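Synaptonemal complex protein 2 (Mus musculus, PDB 5IWZ) is a major component of the axial and lateral elements of synaptonemal complexes, required for SYCP3 insertion and normal meiotic synapsis. Local coordinates at residues E123-M128 with F169-E174; F284-A289 with F307-N312; G292-Q297 with S366-K371; L355-K360 with L373-D378. All blocks are in the same frame, centred on the assembly; numbering follows the deposited sequence.

Interaction 1 of 4, residues E123-M128 with F169-E174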
# COMPACT_ATOMS: atom_id res chain seq x y z
N GLU A 123 -10.68 0.05 8.63
CA GLU A 123 -9.46 -0.65 8.27
C GLU A 123 -9.64 -2.16 8.17
O GLU A 123 -8.68 -2.87 7.85
CB GLU A 123 -8.34 -0.35 9.27
CG GLU A 123 -8.42 -1.15 10.54
CD GLU A 123 -7.08 -1.23 11.24
OE1 GLU A 123 -6.12 -1.75 10.61
OE2 GLU A 123 -6.98 -0.78 12.40
N ALA A 124 -10.84 -2.68 8.46
CA ALA A 124 -11.13 -4.05 8.08
C ALA A 124 -11.00 -4.22 6.57
O ALA A 124 -10.47 -5.23 6.09
CB ALA A 124 -12.53 -4.44 8.54
N VAL A 125 -11.47 -3.23 5.80
CA VAL A 125 -11.31 -3.25 4.35
C VAL A 125 -9.84 -3.19 3.98
O VAL A 125 -9.39 -3.87 3.04
CB VAL A 125 -12.08 -2.08 3.70
CG1 VAL A 125 -11.68 -1.94 2.23
CG2 VAL A 125 -13.57 -2.29 3.84
N MET A 126 -9.07 -2.38 4.70
CA MET A 126 -7.63 -2.30 4.47
C MET A 126 -6.98 -3.67 4.62
O MET A 126 -6.21 -4.10 3.76
CB MET A 126 -7.02 -1.30 5.45
CG MET A 126 -5.51 -1.23 5.44
SD MET A 126 -4.86 -0.55 3.90
CE MET A 126 -4.08 -1.98 3.19
N ASN A 127 -7.29 -4.36 5.72
CA ASN A 127 -6.72 -5.68 5.96
C ASN A 127 -7.19 -6.68 4.91
O ASN A 127 -6.42 -7.54 4.48
CB ASN A 127 -7.09 -6.17 7.36
CG ASN A 127 -6.60 -5.24 8.47
OD1 ASN A 127 -5.58 -4.56 8.32
ND2 ASN A 127 -7.32 -5.23 9.59
N MET A 128 -8.44 -6.57 4.48
CA MET A 128 -8.99 -7.54 3.52
C MET A 128 -8.24 -7.46 2.20
O MET A 128 -7.85 -8.49 1.63
CB MET A 128 -10.48 -7.29 3.30
CG MET A 128 -11.12 -8.30 2.31
SD MET A 128 -12.80 -7.85 1.85
CE MET A 128 -12.57 -6.75 0.46
N PHE A 169 -6.36 6.37 0.47
CA PHE A 169 -4.94 6.36 0.12
C PHE A 169 -4.23 5.11 0.64
O PHE A 169 -3.29 4.64 0.00
CB PHE A 169 -4.23 7.62 0.62
CG PHE A 169 -4.02 7.65 2.12
CD1 PHE A 169 -5.03 8.09 2.97
CD2 PHE A 169 -2.80 7.27 2.68
CE1 PHE A 169 -4.84 8.15 4.35
CE2 PHE A 169 -2.59 7.33 4.06
CZ PHE A 169 -3.62 7.77 4.90
N CYS A 170 -4.66 4.57 1.79
CA CYS A 170 -3.99 3.39 2.34
C CYS A 170 -4.19 2.17 1.46
O CYS A 170 -3.31 1.30 1.39
CB CYS A 170 -4.49 3.07 3.75
SG CYS A 170 -4.19 4.36 5.00
N ILE A 171 -5.34 2.06 0.80
CA ILE A 171 -5.55 0.96 -0.12
C ILE A 171 -4.69 1.13 -1.36
O ILE A 171 -4.03 0.20 -1.84
CB ILE A 171 -7.05 0.85 -0.47
CG1 ILE A 171 -7.83 0.46 0.77
CG2 ILE A 171 -7.26 -0.13 -1.63
CD1 ILE A 171 -9.32 0.53 0.55
N GLN A 172 -4.64 2.35 -1.89
CA GLN A 172 -3.78 2.59 -3.04
C GLN A 172 -2.32 2.33 -2.68
O GLN A 172 -1.60 1.73 -3.47
CB GLN A 172 -3.98 4.02 -3.55
CG GLN A 172 -5.40 4.28 -4.01
CD GLN A 172 -5.66 5.73 -4.30
OE1 GLN A 172 -5.11 6.60 -3.64
NE2 GLN A 172 -6.51 6.01 -5.29
N GLN A 173 -1.89 2.75 -1.48
CA GLN A 173 -0.49 2.53 -1.09
C GLN A 173 -0.16 1.04 -1.03
O GLN A 173 0.92 0.61 -1.46
CB GLN A 173 -0.19 3.20 0.26
CG GLN A 173 -0.13 4.72 0.20
CD GLN A 173 -0.02 5.40 1.58
OE1 GLN A 173 -0.13 4.74 2.63
NE2 GLN A 173 0.21 6.72 1.58
N GLU A 174 -1.08 0.25 -0.48
CA GLU A 174 -0.88 -1.20 -0.40
C GLU A 174 -0.81 -1.83 -1.79
O GLU A 174 0.06 -2.66 -2.07
CB GLU A 174 -2.01 -1.81 0.44
CG GLU A 174 -2.14 -3.32 0.34
CD GLU A 174 -0.92 -4.03 0.88
OE1 GLU A 174 -0.13 -3.39 1.62
OE2 GLU A 174 -0.73 -5.22 0.54
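Met126 lays its thioether over the first turn of helix 169-185, where the sulfur covers Cys170 and the terminal methyl reaches Glu174. SD lies 3.6 Å from Cys170 CB and 3.5 Å from the carbonyl oxygen Cys170 O; the sulfur thus meets both the backbone carbonyl and the CB of one residue. CG stands anti to the backbone N (chi1 173°), and bends at chi2, which sets SD, and at chi3, which sets CE, bring the methyl to 3.4 Å from Glu174 CB and close to its CG as well. The glutamate thus offers its aliphatic part to methionine, while its carboxylate OE2 forms a salt bridge with Lys178 one turn on.

The segments 123-128 and 169-174, on helices 123-141 and 169-185, run almost parallel, their axes 9° apart in direction and 9.8 Å at closest approach. They belong to the armadillo-repeat-like part of this N-terminal portion of a much longer protein, an array of stacked helices in which these two lie side by side with helix 144-163 between them in sequence. Beside the methionine, Val125 CG1 meets Ile171 CD1 at 3.8 Å as the two aliphatic side chains pass obliquely. No hydrogen bond joins the two segments. Elsewhere on helix 123-141, Ala124 and Met128 touch Ile66 of helix 66-79.

Interaction 2 of 4, residues F284-A289 with F307-N312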
# COMPACT_ATOMS: atom_id res chain seq x y z
N PHE A 284 9.12 20.39 3.52
CA PHE A 284 9.98 21.36 4.18
C PHE A 284 11.26 20.69 4.67
O PHE A 284 11.21 19.56 5.17
CB PHE A 284 9.29 22.01 5.41
CG PHE A 284 8.13 22.90 5.06
CD1 PHE A 284 8.31 24.01 4.27
CD2 PHE A 284 6.86 22.62 5.54
CE1 PHE A 284 7.24 24.84 3.96
CE2 PHE A 284 5.79 23.44 5.23
CZ PHE A 284 5.99 24.55 4.44
N PRO A 285 12.40 21.38 4.58
CA PRO A 285 13.58 20.90 5.30
C PRO A 285 13.38 21.08 6.79
O PRO A 285 12.70 22.01 7.25
CB PRO A 285 14.71 21.78 4.76
CG PRO A 285 14.04 23.06 4.38
CD PRO A 285 12.64 22.68 3.94
N CYS A 286 13.93 20.16 7.55
CA CYS A 286 13.74 20.10 8.99
C CYS A 286 15.10 20.09 9.68
O CYS A 286 16.06 19.47 9.19
CB CYS A 286 12.94 18.85 9.36
SG CYS A 286 12.78 18.51 11.12
N LEU A 287 15.20 20.80 10.80
CA LEU A 287 16.48 20.94 11.49
C LEU A 287 16.79 19.70 12.33
O LEU A 287 17.93 19.23 12.33
CB LEU A 287 16.46 22.19 12.38
CG LEU A 287 16.15 23.48 11.62
CD1 LEU A 287 15.89 24.65 12.58
CD2 LEU A 287 17.31 23.83 10.65
N SER A 288 15.80 19.19 13.06
CA SER A 288 15.91 18.01 13.90
C SER A 288 14.51 17.55 14.32
O SER A 288 13.58 18.36 14.42
CB SER A 288 16.77 18.28 15.15
OG SER A 288 16.22 19.33 15.91
N ALA A 289 14.37 16.25 14.55
CA ALA A 289 13.10 15.66 14.94
C ALA A 289 13.32 14.78 16.15
O ALA A 289 14.39 14.19 16.31
CB ALA A 289 12.48 14.84 13.80
N PHE A 307 17.11 17.07 5.42
CA PHE A 307 16.21 16.20 6.18
C PHE A 307 14.79 16.65 5.84
O PHE A 307 14.32 17.67 6.34
CB PHE A 307 16.52 16.32 7.66
CG PHE A 307 15.62 15.54 8.58
CD1 PHE A 307 15.04 14.34 8.19
CD2 PHE A 307 15.36 16.00 9.86
CE1 PHE A 307 14.22 13.63 9.05
CE2 PHE A 307 14.54 15.30 10.73
CZ PHE A 307 13.97 14.11 10.32
N TRP A 308 14.11 15.91 4.96
CA TRP A 308 12.83 16.34 4.40
C TRP A 308 11.64 15.83 5.21
O TRP A 308 11.64 14.68 5.66
CB TRP A 308 12.70 15.85 2.95
CG TRP A 308 13.74 16.36 1.96
CD1 TRP A 308 14.64 15.60 1.25
CD2 TRP A 308 13.96 17.72 1.56
NE1 TRP A 308 15.40 16.40 0.43
CE2 TRP A 308 15.01 17.71 0.60
CE3 TRP A 308 13.38 18.94 1.91
CZ2 TRP A 308 15.49 18.87 -0.01
CZ3 TRP A 308 13.86 20.10 1.31
CH2 TRP A 308 14.90 20.05 0.35
N ILE A 309 10.63 16.68 5.39
CA ILE A 309 9.34 16.31 5.99
C ILE A 309 8.26 16.62 4.96
O ILE A 309 8.22 17.74 4.41
CB ILE A 309 9.05 17.08 7.29
CG1 ILE A 309 10.22 17.03 8.27
CG2 ILE A 309 7.74 16.57 7.95
CD1 ILE A 309 10.52 15.67 8.87
N ASP A 310 7.36 15.66 4.71
CA ASP A 310 6.34 15.78 3.67
C ASP A 310 4.98 15.95 4.33
O ASP A 310 4.57 15.13 5.15
CB ASP A 310 6.36 14.55 2.76
CG ASP A 310 7.67 14.43 2.04
OD1 ASP A 310 8.07 15.41 1.37
OD2 ASP A 310 8.35 13.40 2.22
N PHE A 311 4.30 17.04 3.97
CA PHE A 311 2.97 17.36 4.46
C PHE A 311 2.00 17.02 3.33
O PHE A 311 2.01 17.69 2.30
CB PHE A 311 2.87 18.84 4.84
CG PHE A 311 3.65 19.22 6.07
CD1 PHE A 311 3.00 19.48 7.27
CD2 PHE A 311 5.03 19.35 6.02
CE1 PHE A 311 3.71 19.85 8.41
CE2 PHE A 311 5.75 19.73 7.15
CZ PHE A 311 5.10 19.98 8.34
N ASN A 312 1.17 16.01 3.54
CA ASN A 312 0.39 15.39 2.47
C ASN A 312 -1.06 15.83 2.54
O ASN A 312 -1.83 15.32 3.35
CB ASN A 312 0.52 13.87 2.56
CG ASN A 312 1.96 13.42 2.41
OD1 ASN A 312 2.61 13.70 1.38
ND2 ASN A 312 2.49 12.76 3.44
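With CG of Phe307 anti to its backbone N (chi1 176°) and SG of Cys286 likewise anti to its own, the sulfur sits 3.7 Å from Phe307 CE2 in an oblique sulfur-aromatic contact, and Ala289 CB approaches the same CE2 at the ring edge. Ile309 CD1 lies over one face of that ring, offset toward the rim, while its CG1 presses on Cys286 CB at 3.4 Å, closer than ordinary carbon packing. Phe284 directs its ring edge at the face of Phe311 in an offset edge-to-face pair, with planes at 72° and Phe284 CD2 3.5 Å from Phe311 CE2. Pro285 and Trp308 make their own contact, with Pro285 CD 3.9 Å from Trp308 CZ3. In the backbone, Phe284 and Ile309 form an antiparallel hydrogen-bonded pair, each N-H serving the other's carbonyl. Beyond it, Cys286 N donates to Phe307 O at 2.8 Å, bent to 138° at the hydrogen. Within the Spt16M-like domain, strand 281-285 flanks strand 308-312 at the border of a four-stranded antiparallel sheet. Val386 of helix 383-390 packs on both Phe284 and Phe311, and Phe377 of strand 372-378 touches Phe284 and Cys286.

Interaction 3 of 4, residues G292-Q297 with S366-K371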
# COMPACT_ATOMS: atom_id res chain seq x y z
N GLY A 292 9.35 11.92 21.77
CA GLY A 292 9.59 12.10 23.20
C GLY A 292 10.90 12.85 23.39
O GLY A 292 11.11 13.93 22.82
N LYS A 293 11.82 12.26 24.15
CA LYS A 293 13.12 12.88 24.39
C LYS A 293 14.21 12.40 23.44
O LYS A 293 15.33 12.92 23.50
CB LYS A 293 13.57 12.64 25.84
N TYR A 294 13.93 11.43 22.57
CA TYR A 294 14.98 10.80 21.77
C TYR A 294 15.08 11.44 20.39
O TYR A 294 14.08 11.53 19.66
CB TYR A 294 14.71 9.30 21.61
CG TYR A 294 14.35 8.57 22.88
CD1 TYR A 294 13.05 8.12 23.09
CD2 TYR A 294 15.30 8.30 23.86
CE1 TYR A 294 12.71 7.44 24.24
CE2 TYR A 294 14.97 7.62 25.02
CZ TYR A 294 13.66 7.19 25.20
OH TYR A 294 13.31 6.52 26.35
N GLU A 295 16.28 11.85 20.01
CA GLU A 295 16.47 12.42 18.68
C GLU A 295 16.41 11.31 17.63
O GLU A 295 17.06 10.27 17.78
CB GLU A 295 17.79 13.19 18.59
CG GLU A 295 18.05 13.81 17.20
CD GLU A 295 19.12 14.92 17.21
OE1 GLU A 295 19.99 14.92 18.11
OE2 GLU A 295 19.08 15.79 16.31
N LEU A 296 15.62 11.53 16.59
CA LEU A 296 15.55 10.60 15.47
C LEU A 296 16.73 10.85 14.53
O LEU A 296 17.20 11.98 14.40
CB LEU A 296 14.23 10.77 14.72
CG LEU A 296 12.97 10.66 15.57
CD1 LEU A 296 11.74 10.93 14.72
CD2 LEU A 296 12.88 9.27 16.19
N GLN A 297 17.21 9.79 13.88
CA GLN A 297 18.39 9.95 13.04
C GLN A 297 18.00 10.40 11.65
O GLN A 297 17.04 9.89 11.05
CB GLN A 297 19.26 8.68 12.98
CG GLN A 297 18.60 7.35 12.60
CD GLN A 297 17.95 7.34 11.28
OE1 GLN A 297 18.55 7.34 10.26
NE2 GLN A 297 16.70 7.36 11.30
N SER A 366 12.19 3.12 15.58
CA SER A 366 13.58 2.67 15.76
C SER A 366 13.86 2.30 17.22
O SER A 366 14.78 2.82 17.87
CB SER A 366 14.57 3.72 15.25
OG SER A 366 14.22 5.04 15.61
N LYS A 367 13.05 1.37 17.73
CA LYS A 367 13.16 0.83 19.09
C LYS A 367 13.11 1.90 20.17
O LYS A 367 13.52 1.65 21.31
CB LYS A 367 14.42 -0.03 19.25
CG LYS A 367 14.15 -1.53 19.10
CD LYS A 367 13.67 -2.18 20.41
CE LYS A 367 13.35 -3.66 20.22
NZ LYS A 367 14.42 -4.37 19.49
N LYS A 368 12.60 3.09 19.86
CA LYS A 368 12.27 4.11 20.85
C LYS A 368 10.77 4.34 20.84
O LYS A 368 10.11 4.13 19.82
CB LYS A 368 13.01 5.42 20.57
CG LYS A 368 14.52 5.32 20.73
CD LYS A 368 15.21 6.29 19.77
CE LYS A 368 16.63 6.59 20.21
NZ LYS A 368 17.09 7.91 19.73
N GLU A 369 10.22 4.75 21.99
CA GLU A 369 8.78 4.94 22.12
C GLU A 369 8.47 6.32 22.69
O GLU A 369 9.24 6.89 23.45
CB GLU A 369 8.14 3.90 23.03
CG GLU A 369 8.62 2.50 22.86
CD GLU A 369 8.06 1.60 23.94
OE1 GLU A 369 8.65 1.54 25.04
OE2 GLU A 369 7.01 0.96 23.72
N GLY A 370 7.30 6.83 22.32
CA GLY A 370 6.85 8.10 22.82
C GLY A 370 5.45 8.40 22.34
O GLY A 370 4.90 7.69 21.49
N LYS A 371 4.92 9.49 22.86
CA LYS A 371 3.57 9.95 22.60
C LYS A 371 3.57 11.32 21.94
O LYS A 371 2.50 11.86 21.64
CB LYS A 371 2.78 10.02 23.92
CG LYS A 371 1.28 9.77 23.79
CD LYS A 371 0.58 9.97 25.14
CE LYS A 371 -0.92 9.61 25.08
NZ LYS A 371 -1.78 10.69 24.49
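Tyr294, at the start of the short strand 294-295, is the chief partner of Lys368. The aliphatic chain of the lysine crosses the phenol ring obliquely: its CG stands anti to the carbonyl carbon (chi1 -67°), which puts that atom over the ring face, 4.2 Å from the Tyr294 ring centroid and 25° off its normal, a CH-pi contact. Glu369 O approaches the ring from another direction, at the edge and in plane, 3.6 Å from Tyr294 CE1. Past the ring the lysine runs on until its NZ lies 3.3 Å from Tyr294 CB. Glu295 then supplies an acceptor for that ammonium: Lys368 NZ makes a weak hydrogen bond of 3.1 Å to Glu295 O. Leu296 comes last, its CD2 approaching Ser366 OG at 4.5 Å, while its side chain also packs on Ala289 and Leu291 of strand 288-291. The contact thus joins an outermost strand of the five-stranded sheet to the hairpin of strands 362-365 and 368-370 in the Spt16M-like domain. One weak polar bond at a largely exposed site is consistent with a lysine held largely by its methylenes on the tyrosine ring, its ammonium only weakly bonded to Glu295 O.

Interaction 4 of 4, residues L355-K360 with L373-D378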
# COMPACT_ATOMS: atom_id res chain seq x y z
N LEU A 355 7.17 22.45 15.88
CA LEU A 355 5.89 21.78 15.72
C LEU A 355 5.88 20.60 16.68
O LEU A 355 6.67 19.66 16.51
CB LEU A 355 5.68 21.32 14.28
CG LEU A 355 4.49 20.38 14.04
CD1 LEU A 355 3.16 21.08 14.31
CD2 LEU A 355 4.55 19.86 12.59
N THR A 356 5.01 20.65 17.68
CA THR A 356 4.84 19.57 18.66
C THR A 356 3.51 18.87 18.40
O THR A 356 2.46 19.51 18.50
CB THR A 356 4.86 20.12 20.08
OG1 THR A 356 6.09 20.82 20.28
CG2 THR A 356 4.78 18.97 21.11
N LEU A 357 3.57 17.58 18.06
CA LEU A 357 2.38 16.75 17.83
C LEU A 357 2.18 15.84 19.03
O LEU A 357 3.04 15.01 19.33
CB LEU A 357 2.51 15.87 16.59
CG LEU A 357 2.72 16.41 15.17
CD1 LEU A 357 2.90 15.22 14.20
CD2 LEU A 357 1.56 17.29 14.77
N THR A 358 1.05 16.00 19.72
CA THR A 358 0.66 15.07 20.77
C THR A 358 -0.17 13.97 20.11
O THR A 358 -1.21 14.25 19.52
CB THR A 358 -0.15 15.78 21.85
OG1 THR A 358 0.66 16.80 22.44
CG2 THR A 358 -0.59 14.81 22.95
N LEU A 359 0.31 12.73 20.19
CA LEU A 359 -0.39 11.60 19.59
C LEU A 359 -1.37 10.96 20.58
O LEU A 359 -1.18 11.01 21.79
CB LEU A 359 0.60 10.55 19.12
CG LEU A 359 1.72 11.06 18.20
CD1 LEU A 359 2.61 9.88 17.84
CD2 LEU A 359 1.17 11.73 16.96
N LYS A 360 -2.42 10.35 20.03
CA LYS A 360 -3.44 9.70 20.83
C LYS A 360 -2.97 8.39 21.45
O LYS A 360 -3.70 7.82 22.27
CB LYS A 360 -4.70 9.44 19.99
CG LYS A 360 -5.50 10.69 19.69
CD LYS A 360 -6.69 10.42 18.77
CE LYS A 360 -7.36 11.74 18.41
NZ LYS A 360 -8.57 11.62 17.54
N LEU A 373 5.72 13.89 19.02
CA LEU A 373 6.72 14.09 17.99
C LEU A 373 7.01 15.57 17.88
O LEU A 373 6.07 16.38 17.79
CB LEU A 373 6.23 13.55 16.64
CG LEU A 373 6.30 12.03 16.46
CD1 LEU A 373 5.37 11.63 15.32
CD2 LEU A 373 7.73 11.61 16.17
N LEU A 374 8.29 15.93 17.89
CA LEU A 374 8.74 17.31 17.82
C LEU A 374 9.55 17.51 16.55
O LEU A 374 10.46 16.72 16.26
CB LEU A 374 9.61 17.68 19.04
CG LEU A 374 8.95 18.00 20.38
CD1 LEU A 374 8.12 16.82 20.97
CD2 LEU A 374 10.03 18.43 21.36
N PHE A 375 9.22 18.54 15.79
CA PHE A 375 9.93 18.89 14.57
C PHE A 375 10.39 20.34 14.70
O PHE A 375 9.56 21.23 14.94
CB PHE A 375 9.04 18.72 13.33
CG PHE A 375 8.48 17.32 13.16
CD1 PHE A 375 9.16 16.38 12.38
CD2 PHE A 375 7.30 16.95 13.76
CE1 PHE A 375 8.65 15.10 12.21
CE2 PHE A 375 6.77 15.67 13.60
CZ PHE A 375 7.46 14.74 12.82
N TYR A 376 11.69 20.57 14.56
CA TYR A 376 12.25 21.93 14.57
C TYR A 376 12.51 22.39 13.14
O TYR A 376 13.16 21.68 12.36
CB TYR A 376 13.55 21.99 15.38
CG TYR A 376 13.37 21.82 16.87
CD1 TYR A 376 13.37 20.56 17.46
CD2 TYR A 376 13.19 22.93 17.70
CE1 TYR A 376 13.20 20.39 18.82
CE2 TYR A 376 13.03 22.78 19.08
CZ TYR A 376 13.04 21.51 19.62
OH TYR A 376 12.87 21.34 20.97
N PHE A 377 12.00 23.56 12.80
CA PHE A 377 12.11 24.14 11.48
C PHE A 377 12.73 25.54 11.56
O PHE A 377 12.66 26.21 12.59
CB PHE A 377 10.74 24.27 10.81
CG PHE A 377 10.06 22.95 10.54
CD1 PHE A 377 10.36 22.22 9.39
CD2 PHE A 377 9.10 22.48 11.41
CE1 PHE A 377 9.71 21.02 9.13
CE2 PHE A 377 8.45 21.27 11.15
CZ PHE A 377 8.76 20.53 10.02
N ASP A 378 13.33 25.96 10.45
CA ASP A 378 13.74 27.35 10.30
C ASP A 378 12.53 28.27 10.43
O ASP A 378 11.44 27.98 9.93
CB ASP A 378 14.41 27.56 8.96
CG ASP A 378 14.94 28.98 8.79
OD1 ASP A 378 16.03 29.27 9.32
OD2 ASP A 378 14.24 29.80 8.17
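Leu373 O receives Leu357 N at 2.8 Å in a bond that is almost straight, 179° at the hydrogen. The return bond, Leu373 N to Leu357 O, completes one antiparallel hydrogen-bonded pair, and Leu355 with Phe375 makes the next. Between them Thr356 and Leu374 form a non-hydrogen-bonded pair; there Leu374 CA comes 3.4 Å from Leu355 O in a CA-H...O contact. Their side chains lie side by side, with Thr356 CG2 4.0 Å from Leu374 CD1, on the face opposite Leu355, Leu357, Leu373 and Phe375. On that other, buried face, Leu357 CD1 meets the edge of the Phe375 ring, 3.9 Å from CE2. Leu355 has CG anti to the backbone N (chi1 169°), beside the Phe375 side chain, and its CB touches the rim of Phe377 at CE2, 4.2 Å away. Farther along, Leu359 CD1 and Leu373 CD1 are 4.1 Å apart. Ile309 packs on Phe375 and Phe377, and Val336 on Leu357, Leu359 and Leu373, so strands of the four-stranded sheet cover this apolar face. Two antiparallel sheets closing on an apolar interior, with a helix at the C-terminal end, are characteristic of the pleckstrin-homology-like fold, consistent with the Spt16M-like family of this domain.

From the N terminus, interaction 1 comes first, closing a largely helical loop of 40 residues inside the armadillo-repeat-like part. The other three lie in the Spt16M-like domain. Interaction 2 closes a 17-residue excursion on the four-stranded sheet and reaches the five-stranded one. From within that excursion 292-297 leaves to meet 366-371, so interaction 3, spanning 68 helix-free residues, crosses interaction 2. Interaction 4, on the five-stranded sheet, closes a 12-residue loop holding the 362-365/368-370 hairpin; it crosses interaction 3 and follows interaction 2 in series. Probable backbone hydrogen bonds tie them: Ala289 with Leu296, Ser288 with Tyr376, Lys371 with Leu359. Interaction 1 stands apart, its centre about 26 Å from that of interaction 2.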